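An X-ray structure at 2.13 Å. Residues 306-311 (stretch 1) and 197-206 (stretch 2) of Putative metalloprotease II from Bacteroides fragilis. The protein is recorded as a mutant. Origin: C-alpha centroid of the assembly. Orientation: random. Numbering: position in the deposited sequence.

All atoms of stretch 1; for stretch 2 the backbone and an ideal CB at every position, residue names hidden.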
# COMPACT_ATOMS: atom_id res chain seq x y z
N VAL A 306 4.34 19.38 2.40
CA VAL A 306 3.87 20.18 1.28
C VAL A 306 2.38 19.96 1.01
O VAL A 306 1.82 20.56 0.09
CB VAL A 306 4.67 19.89 0.01
CG1 VAL A 306 6.10 20.39 0.17
CG2 VAL A 306 4.66 18.40 -0.28
N ILE A 307 1.75 19.09 1.79
CA ILE A 307 0.30 18.87 1.64
C ILE A 307 -0.48 19.75 2.62
O ILE A 307 -0.37 19.59 3.83
CB ILE A 307 -0.10 17.40 1.87
CG1 ILE A 307 0.43 16.52 0.73
CG2 ILE A 307 -1.62 17.27 1.96
CD1 ILE A 307 0.13 15.04 0.91
N HIS A 308 -1.26 20.68 2.08
CA HIS A 308 -2.06 21.57 2.93
C HIS A 308 -3.54 21.48 2.52
O HIS A 308 -3.87 21.68 1.36
CB HIS A 308 -1.54 23.01 2.84
CG HIS A 308 -0.05 23.12 2.87
ND1 HIS A 308 0.71 22.66 3.93
CD2 HIS A 308 0.83 23.63 1.97
CE1 HIS A 308 1.99 22.89 3.68
NE2 HIS A 308 2.09 23.48 2.50
N LEU A 309 -4.41 21.18 3.48
CA LEU A 309 -5.83 20.96 3.20
C LEU A 309 -6.59 22.24 2.86
O LEU A 309 -7.50 22.22 2.04
CB LEU A 309 -6.51 20.29 4.39
CG LEU A 309 -5.95 18.95 4.87
CD1 LEU A 309 -6.74 18.45 6.07
CD2 LEU A 309 -6.01 17.93 3.76
N ASN A 310 -6.20 23.35 3.49
CA ASN A 310 -6.93 24.60 3.32
C ASN A 310 -6.40 25.42 2.15
O ASN A 310 -7.17 26.04 1.42
CB ASN A 310 -6.87 25.42 4.60
CG ASN A 310 -7.68 24.80 5.72
OD1 ASN A 310 -8.83 24.40 5.51
ND2 ASN A 310 -7.08 24.70 6.90
N ASN A 311 -5.09 25.43 1.98
CA ASN A 311 -4.49 26.10 0.83
C ASN A 311 -3.52 25.19 0.10
O ASN A 311 -2.30 25.36 0.21
CB ASN A 311 -3.80 27.39 1.28
CG ASN A 311 -4.76 28.36 1.93
OD1 ASN A 311 -5.47 29.11 1.26
ND2 ASN A 311 -4.82 28.32 3.26
N UNK A 197 -10.03 22.51 9.09
CA UNK A 197 -9.12 21.37 9.21
C UNK A 197 -9.83 20.13 9.76
O UNK A 197 -9.40 19.00 9.51
CB UNK A 197 -7.94 21.73 10.11
N UNK A 198 -10.91 20.36 10.50
CA UNK A 198 -11.67 19.31 11.19
C UNK A 198 -12.91 18.78 10.46
O UNK A 198 -13.78 18.16 11.07
CB UNK A 198 -12.11 19.84 12.56
N UNK A 199 -12.98 18.99 9.15
CA UNK A 199 -14.27 19.19 8.49
C UNK A 199 -15.27 18.01 8.35
O UNK A 199 -16.46 18.19 8.61
CB UNK A 199 -13.97 19.70 7.08
N UNK A 200 -14.82 16.80 7.94
CA UNK A 200 -13.50 16.27 7.61
C UNK A 200 -13.08 16.60 6.19
O UNK A 200 -13.83 16.38 5.25
CB UNK A 200 -13.48 14.75 7.81
N UNK A 201 -11.87 17.14 6.04
CA UNK A 201 -11.38 17.44 4.71
C UNK A 201 -11.08 16.15 3.94
O UNK A 201 -10.53 15.20 4.50
CB UNK A 201 -10.13 18.32 4.79
N UNK A 202 -11.44 16.12 2.67
CA UNK A 202 -11.13 14.98 1.82
C UNK A 202 -9.72 15.12 1.24
O UNK A 202 -9.41 16.09 0.56
CB UNK A 202 -12.16 14.85 0.70
N UNK A 203 -8.87 14.15 1.54
CA UNK A 203 -7.55 14.10 0.93
C UNK A 203 -7.55 13.03 -0.16
O UNK A 203 -7.74 11.85 0.13
CB UNK A 203 -6.47 13.82 1.98
N UNK A 204 -7.37 13.45 -1.41
CA UNK A 204 -7.36 12.49 -2.52
C UNK A 204 -5.97 12.28 -3.09
O UNK A 204 -5.35 13.23 -3.57
CB UNK A 204 -8.30 12.96 -3.63
N UNK A 205 -5.48 11.05 -3.03
CA UNK A 205 -4.21 10.70 -3.65
C UNK A 205 -4.42 10.17 -5.06
O UNK A 205 -5.22 9.25 -5.27
CB UNK A 205 -3.47 9.66 -2.80
N UNK A 206 -3.71 10.77 -6.02
CA UNK A 206 -3.75 10.29 -7.39
C UNK A 206 -2.57 9.35 -7.62
O UNK A 206 -1.42 9.77 -7.66
CB UNK A 206 -3.72 11.46 -8.38

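Stretch 1 is an irregular segment that offers the methyls of Ile307 and Leu309 and the amide of Asn310. Positions 201 to 206 form a strand, so side chains there should alternate in direction.

Position 197 points its CB sideways. The ideal CB lies 4.5 Å from ND2 of Asn310 and 5.3 Å from CD1 of Leu309. A small residue fits, and a polar one could also be accommodated beside the amide. It is Ala197, poorly ordered. Its CB sits 4.4 Å from ND2 of Asn310, a contact without a hydrogen bond.

Position 198 points away into space free of stretch 1, so this contact sets little limit. It is Thr198, poorly ordered.

Position 199 points toward stretch 1, but nothing of it lies within 5.5 Å of the ideal CB. A short side chain would fall short; a long or aromatic one could reach Asn310. It is Tyr199. With chi1 at -68° (m), the ring brings CE1 to 3.6 Å from OD1 of Asn310. The oxygen lies at the ring edge, near its plane, where aromatic hydrogens carry slight positive charge. The ring is poorly ordered.

Position 200 points away. The peptide bond before it is cis, which strongly favours proline. It is Pro200.

Position 201 points toward stretch 1, and its CA is 6.7 Å from the CA of Leu309. The ideal CB is already 3.6 Å from CD1 of Leu309, so a small apolar residue suits. It is Ala201, whose CB packs against that methyl at the same distance.

Position 202 points away, and many residues would do. It is Thr202.

Position 203 points back toward stretch 1. Its ideal CB is 4.5 Å from CD2 of Leu309, with Ile307 also nearby. Only apolar groups face it, so leucine, isoleucine, valine or methionine would suit. It is Leu203, with chi1 t and chi2 p. Its CD1 touches both neighbours, at 4.0 Å from CG2 of Ile307 and 4.4 Å from CD2 of Leu309.

Position 204 is out of reach, and stretch 1 does not limit the choice. It is Glu204, whose carboxylate oxygens are hydrogen-bonded elsewhere in the structure.

Position 205 points sideways, with no atom of stretch 1 within 5.5 Å of the ideal CB. A large apolar side chain could still reach the tip of Ile307. It is Phe205, chi1 -65° (m). Its CE1 comes to 4.1 Å from CD1 of Ile307.

Position 206 is beyond stretch 1, which gives no clue. It is Met206.

Stretch 2 197-206: ATYPATLEFM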
# COMPACT_ATOMS: atom_id res chain seq x y z
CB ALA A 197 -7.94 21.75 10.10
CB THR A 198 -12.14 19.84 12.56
OG1 THR A 198 -11.29 20.91 12.99
CG2 THR A 198 -12.15 18.73 13.59
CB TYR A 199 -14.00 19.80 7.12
CG TYR A 199 -13.46 21.21 7.24
CD1 TYR A 199 -12.50 21.70 6.36
CD2 TYR A 199 -13.91 22.06 8.25
CE1 TYR A 199 -12.01 22.99 6.47
CE2 TYR A 199 -13.41 23.35 8.38
CZ TYR A 199 -12.47 23.81 7.49
OH TYR A 199 -11.98 25.10 7.61
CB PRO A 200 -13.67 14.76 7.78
CG PRO A 200 -15.16 14.51 7.63
CD PRO A 200 -15.87 15.84 7.58
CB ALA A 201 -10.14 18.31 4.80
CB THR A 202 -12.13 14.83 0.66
OG1 THR A 202 -13.44 14.55 1.19
CG2 THR A 202 -11.72 13.69 -0.25
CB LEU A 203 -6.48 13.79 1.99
CG LEU A 203 -5.02 13.76 1.53
CD1 LEU A 203 -4.66 15.03 0.76
CD2 LEU A 203 -4.11 13.58 2.73
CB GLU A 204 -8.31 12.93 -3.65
CG GLU A 204 -8.33 11.96 -4.84
CD GLU A 204 -9.28 12.38 -5.96
OE1 GLU A 204 -9.74 13.54 -5.96
OE2 GLU A 204 -9.58 11.55 -6.84
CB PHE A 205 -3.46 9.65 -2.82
CG PHE A 205 -3.05 10.14 -1.48
CD1 PHE A 205 -1.92 10.94 -1.33
CD2 PHE A 205 -3.81 9.83 -0.36
CE1 PHE A 205 -1.55 11.40 -0.08
CE2 PHE A 205 -3.45 10.30 0.90
CZ PHE A 205 -2.32 11.08 1.03
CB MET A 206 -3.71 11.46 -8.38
CG MET A 206 -4.79 12.51 -8.17
SD MET A 206 -6.43 11.87 -8.59
CE MET A 206 -6.32 11.89 -10.39
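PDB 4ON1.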